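Local coordinates for ABC sugar (Ribose) transporter, periplasmic substrate-binding subunit (Rhodobacter sphaeroides, PDB 3L49), which probably binds a carbohydrate in the periplasm and hands it to the membrane components of an ABC transporter, at residues G9-G14 with I65-G70; T37-D42 with Q55-Q60; V192-A197 with R219-D224; A240-A245 with A276-K281. One frame throughout, in Å; residues are numbered along the deposited sequence.

Contact 1 of 4, residues G9-G14 with I65-G70; sequences GITAIG and IIEQLG
Two neighbouring parallel strands in the central sheet of one lobe of a periplasmic binding protein meet here, and their C-terminal ends run out toward the ligand cleft: the Leu69 side chain comes about 4 Å from a bound unknown ligand. Strands 9-12 and 65-68 pair residue for residue, from Gly9 with Ile65 to Ala12 with Gln68, at 14° between their directions; beyond them Ile13 lies nearest Gly70. Three straight backbone bonds join them in the alternation of a parallel pair: Ile66 N to Gly9 O, Thr11 N to Ile66 O and Gln68 N to Thr11 O, each 2.8 Å. A longer fourth, Ile13 N to Gln68 O at 3.2 Å, carries the pairing past the end of the strand. On the face of Thr11, Ile65 and Glu67, the Thr11 methyl CG2 sits 3.9 Å from both Ile65 CG2 and Glu67 CG. Thr11 OG1, anti to its backbone N (chi1 169°), bonds to Gln50 of helix 47-60, so this branched residue offers one apolar and one polar arm. Glu67 bends at chi2 (-72°) and gives OE1 to Thr94 OG1. An alanine in place of Glu67 would lose the CG packing on Thr11 and the bond to Thr94, and would probably loosen the loop that carries Thr94. The other face packs on helix 18-33; there the buried amide of Gln68 is satisfied by Gln27 and by Asp20 O. Gly70 suits its place because a CB at its backbone angles would strike the preceding carbonyl, and Ile13 presses against it, CG2 lying 3.6 Å from Gly70 N.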
loop_
_atom_site.group_PDB
_atom_site.type_symbol
_atom_site.label_atom_id
_atom_site.label_comp_id
_atom_site.label_asym_id
_atom_site.label_seq_id
_atom_site.Cartn_x
_atom_site.Cartn_y
_atom_site.Cartn_z
ATOM N N GLY A 9 -0.902 -8.065 20.442
ATOM C CA GLY A 9 -1.476 -6.785 20.067
ATOM C C GLY A 9 -1.307 -6.484 18.586
ATOM O O GLY A 9 -0.276 -6.796 17.995
ATOM N N ILE A 10 -2.337 -5.888 17.993
ATOM C CA ILE A 10 -2.300 -5.388 16.614
ATOM C C ILE A 10 -2.536 -3.882 16.631
ATOM O O ILE A 10 -3.524 -3.419 17.206
ATOM C CB ILE A 10 -3.407 -6.033 15.735
ATOM C CG1 ILE A 10 -3.253 -7.553 15.669
ATOM C CG2 ILE A 10 -3.433 -5.425 14.320
ATOM C CD1 ILE A 10 -4.554 -8.233 15.347
ATOM N N THR A 11 -1.635 -3.123 16.016
ATOM C CA THR A 11 -1.840 -1.684 15.832
ATOM C C THR A 11 -1.775 -1.277 14.345
ATOM O O THR A 11 -0.713 -1.245 13.744
ATOM C CB THR A 11 -0.918 -0.797 16.762
ATOM O OG1 THR A 11 -0.975 0.574 16.349
ATOM C CG2 THR A 11 0.540 -1.251 16.749
ATOM N N ALA A 12 -2.937 -0.990 13.766
ATOM C CA ALA A 12 -3.052 -0.578 12.373
ATOM C C ALA A 12 -3.468 0.879 12.297
ATOM O O ALA A 12 -4.184 1.364 13.173
ATOM C CB ALA A 12 -4.081 -1.428 11.678
ATOM N N ILE A 13 -3.057 1.583 11.248
ATOM C CA ILE A 13 -3.477 2.981 11.126
ATOM C C ILE A 13 -4.922 3.123 10.612
ATOM O O ILE A 13 -5.553 4.151 10.810
ATOM C CB ILE A 13 -2.467 3.863 10.334
ATOM C CG1 ILE A 13 -2.735 5.356 10.617
ATOM C CG2 ILE A 13 -2.469 3.508 8.843
ATOM C CD1 ILE A 13 -1.636 6.315 10.210
ATOM N N GLY A 14 -5.456 2.086 9.981
ATOM C CA GLY A 14 -6.839 2.130 9.548
ATOM C C GLY A 14 -7.375 0.818 9.034
ATOM O O GLY A 14 -6.631 -0.154 8.865
ATOM N N ILE A 65 3.835 -7.479 19.476
ATOM C CA ILE A 65 3.037 -6.460 18.782
ATOM C C ILE A 65 3.215 -6.560 17.258
ATOM O O ILE A 65 4.342 -6.709 16.769
ATOM C CB ILE A 65 3.376 -5.039 19.312
ATOM C CG1 ILE A 65 2.859 -4.886 20.751
ATOM C CG2 ILE A 65 2.800 -3.929 18.402
ATOM C CD1 ILE A 65 3.388 -3.657 21.498
ATOM N N ILE A 66 2.099 -6.522 16.522
ATOM C CA ILE A 66 2.142 -6.367 15.064
ATOM C C ILE A 66 1.675 -4.981 14.652
ATOM O O ILE A 66 0.562 -4.570 14.951
ATOM C CB ILE A 66 1.315 -7.421 14.291
ATOM C CG1 ILE A 66 1.504 -8.832 14.860
ATOM C CG2 ILE A 66 1.721 -7.404 12.827
ATOM C CD1 ILE A 66 0.665 -9.889 14.152
ATOM N N GLU A 67 2.542 -4.252 13.967
ATOM C CA GLU A 67 2.209 -2.913 13.523
ATOM C C GLU A 67 1.852 -2.956 12.033
ATOM O O GLU A 67 2.567 -3.554 11.241
ATOM C CB GLU A 67 3.395 -1.979 13.795
ATOM C CG GLU A 67 3.056 -0.495 13.882
ATOM C CD GLU A 67 2.714 0.118 12.536
ATOM O OE1 GLU A 67 3.320 -0.284 11.521
ATOM O OE2 GLU A 67 1.824 0.990 12.499
ATOM N N GLN A 68 0.765 -2.298 11.644
ATOM C CA GLN A 68 0.368 -2.262 10.233
ATOM C C GLN A 68 0.289 -0.847 9.658
ATOM O O GLN A 68 -0.493 -0.024 10.126
ATOM C CB GLN A 68 -0.958 -2.991 10.051
ATOM C CG GLN A 68 -1.568 -2.876 8.678
ATOM C CD GLN A 68 -2.808 -3.723 8.540
ATOM O OE1 GLN A 68 -2.869 -4.836 9.058
ATOM N NE2 GLN A 68 -3.815 -3.199 7.841
ATOM N N LEU A 69 1.118 -0.587 8.647
ATOM C CA LEU A 69 1.148 0.679 7.882
ATOM C C LEU A 69 1.342 1.953 8.706
ATOM O O LEU A 69 1.732 1.899 9.867
ATOM C CB LEU A 69 -0.069 0.797 6.953
ATOM C CG LEU A 69 -0.012 -0.112 5.725
ATOM C CD1 LEU A 69 -1.407 -0.454 5.251
ATOM C CD2 LEU A 69 0.819 0.524 4.600
ATOM N N GLY A 70 1.078 3.102 8.091
ATOM C CA GLY A 70 1.257 4.376 8.769
ATOM C C GLY A 70 2.574 5.048 8.445
ATOM O O GLY A 70 3.409 4.493 7.724
#

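Contact 2 of 4, residues T37-D42 with Q55-Q60; sequences TAIALD and QTLIAQ
The side-chain carboxamide of Gln60 is the flat group of this contact, with a methyl group over each face at its nitrogen. Over one face stands Ile39 CD1, 3.8 Å from Gln60 NE2; over the other stands CG2 of Thr56, one helical turn earlier, 3.5 Å from the same nitrogen. Ile39 CG2 approaches that nitrogen more obliquely. The heart of the contact is aliphatic. Leu57 slides past Ile39, its CD2 3.7 Å from Ile39 CG2, while Leu41 meets it tip to tip, Leu41 CD1 lying 3.7 Å from Leu57 CG. Ile39 and Leu41 alternate with Ala40, so both point toward the helix while Ala40, being small, packs against Tyr24 and Ile28 of helix 18-33. The strand and helix segments run nearly antiparallel, at 162° with axes 10.5 Å apart, as expected where strand 37-42 leads into helix 47-60 of a beta-alpha-beta crossover that returns on strand 64-68. Leu57 also reaches Thr11 on the strand between. Thr56 OG1 turns back to Ser52 O, so its methyl faces inward. With no hydrogen bond between the two segments, their cohesion rests on shape and exclusion of water, while the amide of Gln60 forms the polar margin.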
loop_
_atom_site.group_PDB
_atom_site.type_symbol
_atom_site.label_atom_id
_atom_site.label_comp_id
_atom_site.label_asym_id
_atom_site.label_seq_id
_atom_site.Cartn_x
_atom_site.Cartn_y
_atom_site.Cartn_z
ATOM N N THR A 37 -4.995 -14.827 22.000
ATOM C CA THR A 37 -5.852 -13.684 22.269
ATOM C C THR A 37 -5.314 -12.519 21.446
ATOM O O THR A 37 -4.108 -12.287 21.398
ATOM C CB THR A 37 -5.882 -13.340 23.795
ATOM O OG1 THR A 37 -6.367 -14.472 24.528
ATOM C CG2 THR A 37 -6.779 -12.138 24.099
ATOM N N ALA A 38 -6.215 -11.807 20.780
ATOM C CA ALA A 38 -5.849 -10.638 19.998
ATOM C C ALA A 38 -6.300 -9.362 20.699
ATOM O O ALA A 38 -7.440 -9.264 21.118
ATOM C CB ALA A 38 -6.467 -10.727 18.602
ATOM N N ILE A 39 -5.396 -8.399 20.852
ATOM C CA ILE A 39 -5.799 -7.047 21.216
ATOM C C ILE A 39 -5.690 -6.199 19.954
ATOM O O ILE A 39 -4.600 -5.772 19.564
ATOM C CB ILE A 39 -4.971 -6.464 22.382
ATOM C CG1 ILE A 39 -5.157 -7.321 23.640
ATOM C CG2 ILE A 39 -5.360 -4.990 22.650
ATOM C CD1 ILE A 39 -4.254 -6.937 24.803
ATOM N N ALA A 40 -6.832 -5.979 19.312
ATOM C CA ALA A 40 -6.873 -5.334 18.012
ATOM C C ALA A 40 -7.235 -3.861 18.104
ATOM O O ALA A 40 -8.365 -3.506 18.450
ATOM C CB ALA A 40 -7.840 -6.066 17.105
ATOM N N LEU A 41 -6.278 -3.002 17.766
ATOM C CA LEU A 41 -6.504 -1.558 17.793
ATOM C C LEU A 41 -6.398 -0.911 16.406
ATOM O O LEU A 41 -5.465 -1.187 15.641
ATOM C CB LEU A 41 -5.564 -0.883 18.799
ATOM C CG LEU A 41 -5.632 -1.344 20.267
ATOM C CD1 LEU A 41 -4.420 -0.843 21.004
ATOM C CD2 LEU A 41 -6.923 -0.909 21.005
ATOM N N ASP A 42 -7.376 -0.061 16.103
ATOM C CA ASP A 42 -7.508 0.618 14.816
ATOM C C ASP A 42 -7.473 2.133 15.057
ATOM O O ASP A 42 -8.267 2.673 15.828
ATOM C CB ASP A 42 -8.812 0.169 14.131
ATOM C CG ASP A 42 -9.220 1.046 12.930
ATOM O OD1 ASP A 42 -8.476 1.954 12.503
ATOM O OD2 ASP A 42 -10.323 0.807 12.396
ATOM N N GLN A 55 0.976 3.092 23.126
ATOM C CA GLN A 55 1.165 3.315 24.570
ATOM C C GLN A 55 0.360 2.330 25.397
ATOM O O GLN A 55 0.877 1.737 26.346
ATOM C CB GLN A 55 0.752 4.733 24.967
ATOM C CG GLN A 55 1.634 5.841 24.414
ATOM C CD GLN A 55 1.093 7.229 24.709
ATOM O OE1 GLN A 55 -0.101 7.415 24.937
ATOM N NE2 GLN A 55 1.974 8.214 24.701
ATOM N N THR A 56 -0.909 2.182 25.022
ATOM C CA THR A 56 -1.820 1.174 25.563
ATOM C C THR A 56 -1.232 -0.233 25.515
ATOM O O THR A 56 -1.189 -0.933 26.537
ATOM C CB THR A 56 -3.116 1.167 24.747
ATOM O OG1 THR A 56 -3.699 2.473 24.783
ATOM C CG2 THR A 56 -4.097 0.141 25.288
ATOM N N LEU A 57 -0.773 -0.625 24.324
ATOM C CA LEU A 57 -0.216 -1.953 24.088
ATOM C C LEU A 57 1.030 -2.207 24.914
ATOM O O LEU A 57 1.152 -3.279 25.512
ATOM C CB LEU A 57 0.073 -2.177 22.601
ATOM C CG LEU A 57 -1.117 -2.405 21.662
ATOM C CD1 LEU A 57 -0.661 -2.452 20.198
ATOM C CD2 LEU A 57 -1.909 -3.663 22.028
ATOM N N ILE A 58 1.929 -1.218 24.959
ATOM C CA ILE A 58 3.142 -1.287 25.788
ATOM C C ILE A 58 2.783 -1.552 27.251
ATOM O O ILE A 58 3.331 -2.464 27.884
ATOM C CB ILE A 58 4.002 0.005 25.678
ATOM C CG1 ILE A 58 4.592 0.137 24.272
ATOM C CG2 ILE A 58 5.130 0.020 26.739
ATOM C CD1 ILE A 58 5.228 1.478 23.991
ATOM N N ALA A 59 1.831 -0.767 27.752
ATOM C CA ALA A 59 1.357 -0.854 29.131
ATOM C C ALA A 59 0.559 -2.129 29.414
ATOM O O ALA A 59 0.424 -2.522 30.571
ATOM C CB ALA A 59 0.531 0.385 29.478
ATOM N N GLN A 60 0.031 -2.767 28.367
ATOM C CA GLN A 60 -0.704 -4.031 28.520
ATOM C C GLN A 60 0.188 -5.266 28.464
ATOM O O GLN A 60 -0.273 -6.376 28.752
ATOM C CB GLN A 60 -1.819 -4.147 27.490
ATOM C CG GLN A 60 -3.085 -3.406 27.882
ATOM C CD GLN A 60 -4.102 -3.325 26.762
ATOM O OE1 GLN A 60 -5.306 -3.300 27.011
ATOM N NE2 GLN A 60 -3.624 -3.283 25.524
#

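Contact 3 of 4, residues V192-A197 with R219-D224; sequences VGAIWA and RTYGVD
Backbone hydrogen bonds do most of the joining. Ile195 N donates to Arg219 O at 3.0 Å, Tyr221 N to Ile195 O at 2.8 Å, and Ala197 N to Tyr221 O at 3.2 Å; the last two donors approach nearly along the C=O axis. A weak bond from Arg219 N to Gly193 O, 3.4 Å long, starts the series. Beside them lie CA-H...O contacts, the shortest from Ala194 CA to Arg219 O at 3.3 Å, so that the carbonyl of Arg219 receives a pair of hydrogens from one strand. Strands 194-197 and 219-222 are the two parallel arms of a beta-alpha-beta unit whose connecting helix, 200-212, covers the face carrying Ile195 and Thr220. Apolar contact on that face is slight between the strands, Ile195 CB to Thr220 CG2 at 4.0 Å, and Ile195 packs instead on Met203 and Phe131. On the opposite face, Ala194, Trp196 and Tyr221 lie against helix 107-122. Ala194 is small enough for Tyr221 CE1 to come within 4.2 Å of its CB, while Ile195 O lies at the edge of the tyrosine ring, near its plane. Trp196, with CG anti to the backbone N (chi1 -178°), packs on Leu114, Met118 and helix 138-152, a bulk suited to a buried position. The two hydroxyls find partners beyond the strands: Tyr221 OH bonds to Asp121 OD1, and Thr220 OG1 to Thr207 OG1 of the connecting helix. Where the chain turns a corner, the Val223 side chain comes about 5 Å from a bound unknown ligand and touches Arg143.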
loop_
_atom_site.group_PDB
_atom_site.type_symbol
_atom_site.label_atom_id
_atom_site.label_comp_id
_atom_site.label_asym_id
_atom_site.label_seq_id
_atom_site.Cartn_x
_atom_site.Cartn_y
_atom_site.Cartn_z
ATOM N N VAL A 192 -0.874 14.520 -21.912
ATOM C CA VAL A 192 -0.818 13.602 -20.785
ATOM C C VAL A 192 -1.267 12.238 -21.304
ATOM O O VAL A 192 -2.201 12.146 -22.110
ATOM C CB VAL A 192 -1.637 14.136 -19.557
ATOM C CG1 VAL A 192 -3.008 14.661 -19.978
ATOM C CG2 VAL A 192 -1.735 13.100 -18.419
ATOM N N GLY A 193 -0.569 11.186 -20.887
ATOM C CA GLY A 193 -0.798 9.865 -21.454
ATOM C C GLY A 193 -0.951 8.766 -20.438
ATOM O O GLY A 193 -1.388 7.664 -20.777
ATOM N N ALA A 194 -0.597 9.065 -19.194
ATOM C CA ALA A 194 -0.655 8.072 -18.124
ATOM C C ALA A 194 -0.861 8.733 -16.775
ATOM O O ALA A 194 -0.490 9.889 -16.581
ATOM C CB ALA A 194 0.617 7.229 -18.105
ATOM N N ILE A 195 -1.467 7.998 -15.845
ATOM C CA ILE A 195 -1.599 8.457 -14.465
ATOM C C ILE A 195 -1.164 7.337 -13.518
ATOM O O ILE A 195 -1.592 6.187 -13.660
ATOM C CB ILE A 195 -3.041 8.965 -14.118
ATOM C CG1 ILE A 195 -3.534 9.995 -15.138
ATOM C CG2 ILE A 195 -3.091 9.576 -12.722
ATOM C CD1 ILE A 195 -4.921 10.605 -14.837
ATOM N N TRP A 196 -0.311 7.691 -12.561
ATOM C CA TRP A 196 0.278 6.745 -11.622
ATOM C C TRP A 196 -0.054 7.101 -10.159
ATOM O O TRP A 196 -0.082 8.279 -9.783
ATOM C CB TRP A 196 1.811 6.711 -11.831
ATOM C CG TRP A 196 2.530 5.734 -10.946
ATOM C CD1 TRP A 196 2.811 4.430 -11.228
ATOM C CD2 TRP A 196 3.032 5.973 -9.623
ATOM N NE1 TRP A 196 3.455 3.842 -10.170
ATOM C CE2 TRP A 196 3.604 4.765 -9.170
ATOM C CE3 TRP A 196 3.052 7.088 -8.777
ATOM C CZ2 TRP A 196 4.195 4.642 -7.908
ATOM C CZ3 TRP A 196 3.634 6.962 -7.516
ATOM C CH2 TRP A 196 4.195 5.748 -7.097
ATOM N N ALA A 197 -0.282 6.072 -9.340
ATOM C CA ALA A 197 -0.263 6.199 -7.871
ATOM C C ALA A 197 0.318 4.939 -7.224
ATOM O O ALA A 197 0.346 3.875 -7.844
ATOM C CB ALA A 197 -1.642 6.496 -7.319
ATOM N N ARG A 219 -4.298 6.143 -19.820
ATOM C CA ARG A 219 -4.489 4.969 -18.982
ATOM C C ARG A 219 -3.999 5.223 -17.560
ATOM O O ARG A 219 -3.072 6.003 -17.345
ATOM C CB ARG A 219 -3.815 3.733 -19.597
ATOM C CG ARG A 219 -4.415 3.261 -20.930
ATOM C CD ARG A 219 -5.778 2.588 -20.756
ATOM N NE ARG A 219 -6.297 2.041 -22.011
ATOM C CZ ARG A 219 -7.247 2.603 -22.758
ATOM N NH1 ARG A 219 -7.814 3.746 -22.393
ATOM N NH2 ARG A 219 -7.637 2.012 -23.876
ATOM N N THR A 220 -4.645 4.584 -16.586
ATOM C CA THR A 220 -4.256 4.731 -15.172
ATOM C C THR A 220 -3.609 3.461 -14.627
ATOM O O THR A 220 -3.924 2.355 -15.071
ATOM C CB THR A 220 -5.438 5.108 -14.244
ATOM O OG1 THR A 220 -6.386 4.033 -14.202
ATOM C CG2 THR A 220 -6.115 6.406 -14.694
ATOM N N TYR A 221 -2.706 3.630 -13.661
ATOM C CA TYR A 221 -1.919 2.531 -13.107
ATOM C C TYR A 221 -1.795 2.665 -11.609
ATOM O O TYR A 221 -1.456 3.734 -11.104
ATOM C CB TYR A 221 -0.519 2.500 -13.741
ATOM C CG TYR A 221 -0.562 2.341 -15.240
ATOM C CD1 TYR A 221 -0.688 3.453 -16.067
ATOM C CD2 TYR A 221 -0.530 1.078 -15.828
ATOM C CE1 TYR A 221 -0.774 3.319 -17.435
ATOM C CE2 TYR A 221 -0.612 0.931 -17.203
ATOM C CZ TYR A 221 -0.724 2.062 -17.995
ATOM O OH TYR A 221 -0.801 1.953 -19.350
ATOM N N GLY A 222 -2.046 1.572 -10.895
ATOM C CA GLY A 222 -1.942 1.584 -9.439
ATOM C C GLY A 222 -1.653 0.214 -8.880
ATOM O O GLY A 222 -1.415 -0.731 -9.630
ATOM N N VAL A 223 -1.692 0.111 -7.555
ATOM C CA VAL A 223 -1.271 -1.086 -6.834
ATOM C C VAL A 223 -2.316 -1.428 -5.785
ATOM O O VAL A 223 -2.792 -0.530 -5.108
ATOM C CB VAL A 223 0.075 -0.841 -6.100
ATOM C CG1 VAL A 223 0.385 -1.974 -5.111
ATOM C CG2 VAL A 223 1.236 -0.639 -7.081
ATOM N N ASP A 224 -2.692 -2.708 -5.706
ATOM C CA ASP A 224 -3.375 -3.360 -4.556
ATOM C C ASP A 224 -4.270 -4.487 -5.007
ATOM O O ASP A 224 -4.208 -5.581 -4.460
ATOM C CB ASP A 224 -4.191 -2.415 -3.660
ATOM C CG ASP A 224 -3.355 -1.785 -2.563
ATOM O OD1 ASP A 224 -2.150 -2.096 -2.491
ATOM O OD2 ASP A 224 -3.901 -0.965 -1.796
#

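Contact 4 of 4, residues A240-A245 with A276-K281; sequences AGAVAA and AVLITK
The side chains of Val243 and Ile279 run alongside each other in a common direction, Val243 CG1 resting 3.9 Å from Ile279 CB. Ile279 then extends along the sheet, so that its CD1 meets Ala245 CB at 3.6 Å; alanine's small size suits this close meeting. On the other face Ala242 CB meets Thr280 CG2 at 4.0 Å, beside the ring of Tyr221. Two reciprocal pairs of backbone bonds hold the antiparallel strands together, Val243 with Ile279 (Val243 N to Ile279 O 2.9 Å) and Ala245 with Val277. The Lys281 chain, bent at chi2, chi3 and chi4, folds back to place NZ 2.7 Å from Ala240 O, in the plane of that carbonyl. Val233 O, Asp235 O and Ser238 O also accept from this nitrogen, so four carbonyls share its three N-H groups, a cluster likely to favour its charged form. A methionine at Lys281 would lose the bonds to all four carbonyls and would probably loosen the turn between helix 227-234 and strand 240-245. Helix 107-122 packs on the face of Ala244 and Leu278, Phe229 of helix 227-234 touches Val243, and strand 219-222 flanks segment 240-245 opposite strand 271-280.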
loop_
_atom_site.group_PDB
_atom_site.type_symbol
_atom_site.label_atom_id
_atom_site.label_comp_id
_atom_site.label_asym_id
_atom_site.label_seq_id
_atom_site.Cartn_x
_atom_site.Cartn_y
_atom_site.Cartn_z
ATOM N N ALA A 240 -8.748 2.190 -17.230
ATOM C CA ALA A 240 -7.853 1.618 -16.225
ATOM C C ALA A 240 -6.886 0.658 -16.909
ATOM O O ALA A 240 -7.315 -0.287 -17.560
ATOM C CB ALA A 240 -8.636 0.922 -15.136
ATOM N N GLY A 241 -5.584 0.915 -16.754
ATOM C CA GLY A 241 -4.540 0.268 -17.560
ATOM C C GLY A 241 -3.862 -0.974 -17.001
ATOM O O GLY A 241 -3.626 -1.926 -17.746
ATOM N N ALA A 242 -3.519 -0.954 -15.710
ATOM C CA ALA A 242 -2.923 -2.112 -15.029
ATOM C C ALA A 242 -2.934 -1.961 -13.518
ATOM O O ALA A 242 -2.937 -0.852 -12.992
ATOM C CB ALA A 242 -1.480 -2.385 -15.518
ATOM N N VAL A 243 -2.925 -3.094 -12.827
ATOM C CA VAL A 243 -2.907 -3.114 -11.372
ATOM C C VAL A 243 -2.000 -4.231 -10.859
ATOM O O VAL A 243 -2.011 -5.344 -11.385
ATOM C CB VAL A 243 -4.353 -3.187 -10.776
ATOM C CG1 VAL A 243 -5.087 -4.473 -11.182
ATOM C CG2 VAL A 243 -4.335 -3.027 -9.278
ATOM N N ALA A 244 -1.188 -3.915 -9.858
ATOM C CA ALA A 244 -0.425 -4.925 -9.140
ATOM C C ALA A 244 -1.295 -5.508 -8.027
ATOM O O ALA A 244 -1.457 -4.898 -6.970
ATOM C CB ALA A 244 0.850 -4.326 -8.578
ATOM N N ALA A 245 -1.864 -6.685 -8.275
ATOM C CA ALA A 245 -2.794 -7.291 -7.327
ATOM C C ALA A 245 -2.098 -8.069 -6.218
ATOM O O ALA A 245 -1.485 -9.106 -6.474
ATOM C CB ALA A 245 -3.770 -8.171 -8.048
ATOM N N ALA A 276 2.392 -11.434 -5.627
ATOM C CA ALA A 276 1.520 -10.474 -6.272
ATOM C C ALA A 276 1.632 -10.656 -7.775
ATOM O O ALA A 276 2.662 -11.101 -8.273
ATOM C CB ALA A 276 1.899 -9.077 -5.881
ATOM N N VAL A 277 0.565 -10.334 -8.498
ATOM C CA VAL A 277 0.567 -10.439 -9.960
ATOM C C VAL A 277 0.335 -9.049 -10.542
ATOM O O VAL A 277 -0.285 -8.212 -9.895
ATOM C CB VAL A 277 -0.551 -11.378 -10.493
ATOM C CG1 VAL A 277 -0.145 -12.001 -11.831
ATOM C CG2 VAL A 277 -0.888 -12.473 -9.490
ATOM N N LEU A 278 0.844 -8.815 -11.751
ATOM C CA LEU A 278 0.428 -7.681 -12.566
ATOM C C LEU A 278 -0.761 -8.098 -13.435
ATOM O O LEU A 278 -0.728 -9.139 -14.088
ATOM C CB LEU A 278 1.583 -7.176 -13.435
ATOM C CG LEU A 278 1.361 -5.859 -14.180
ATOM C CD1 LEU A 278 1.499 -4.691 -13.233
ATOM C CD2 LEU A 278 2.352 -5.721 -15.325
ATOM N N ILE A 279 -1.817 -7.289 -13.414
ATOM C CA ILE A 279 -3.025 -7.542 -14.196
ATOM C C ILE A 279 -3.223 -6.380 -15.166
ATOM O O ILE A 279 -3.393 -5.242 -14.745
ATOM C CB ILE A 279 -4.268 -7.667 -13.290
ATOM C CG1 ILE A 279 -4.094 -8.795 -12.271
ATOM C CG2 ILE A 279 -5.519 -7.879 -14.124
ATOM C CD1 ILE A 279 -5.250 -8.906 -11.277
ATOM N N THR A 280 -3.184 -6.664 -16.465
ATOM C CA THR A 280 -3.340 -5.621 -17.481
ATOM C C THR A 280 -4.627 -5.854 -18.261
ATOM O O THR A 280 -5.339 -6.830 -18.008
ATOM C CB THR A 280 -2.141 -5.560 -18.452
ATOM O OG1 THR A 280 -2.221 -6.644 -19.382
ATOM C CG2 THR A 280 -0.821 -5.632 -17.704
ATOM N N LYS A 281 -4.915 -4.960 -19.205
ATOM C CA LYS A 281 -6.151 -5.009 -19.993
ATOM C C LYS A 281 -6.310 -6.280 -20.824
ATOM O O LYS A 281 -7.390 -6.874 -20.832
ATOM C CB LYS A 281 -6.282 -3.782 -20.898
ATOM C CG LYS A 281 -6.490 -2.482 -20.159
ATOM C CD LYS A 281 -7.377 -1.543 -20.959
ATOM C CE LYS A 281 -8.840 -1.775 -20.642
ATOM N NZ LYS A 281 -9.183 -1.432 -19.217
#

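Overall arrangement
The contacts form two pairs on opposite sides of the chain's centre: contacts 1 and 2 touch, as do contacts 3 and 4, while the centres of contacts 1 and 3 lie 28 Å apart. Contacts 1 and 3 are buried parallel strand pairs, rich in backbone bonds, and each carries a side chain near a bound unknown ligand. Contact 2 lies at the surface, where strand 37-42 at the sheet's margin meets its helix through side chains alone; Ile10 N bonds to Ile39 O and ties it to contact 1. Contact 4, partly buried, is antiparallel and adds a lysine gathering carbonyls; Thr220 O, bonded to Gly241 N, joins it to contact 3.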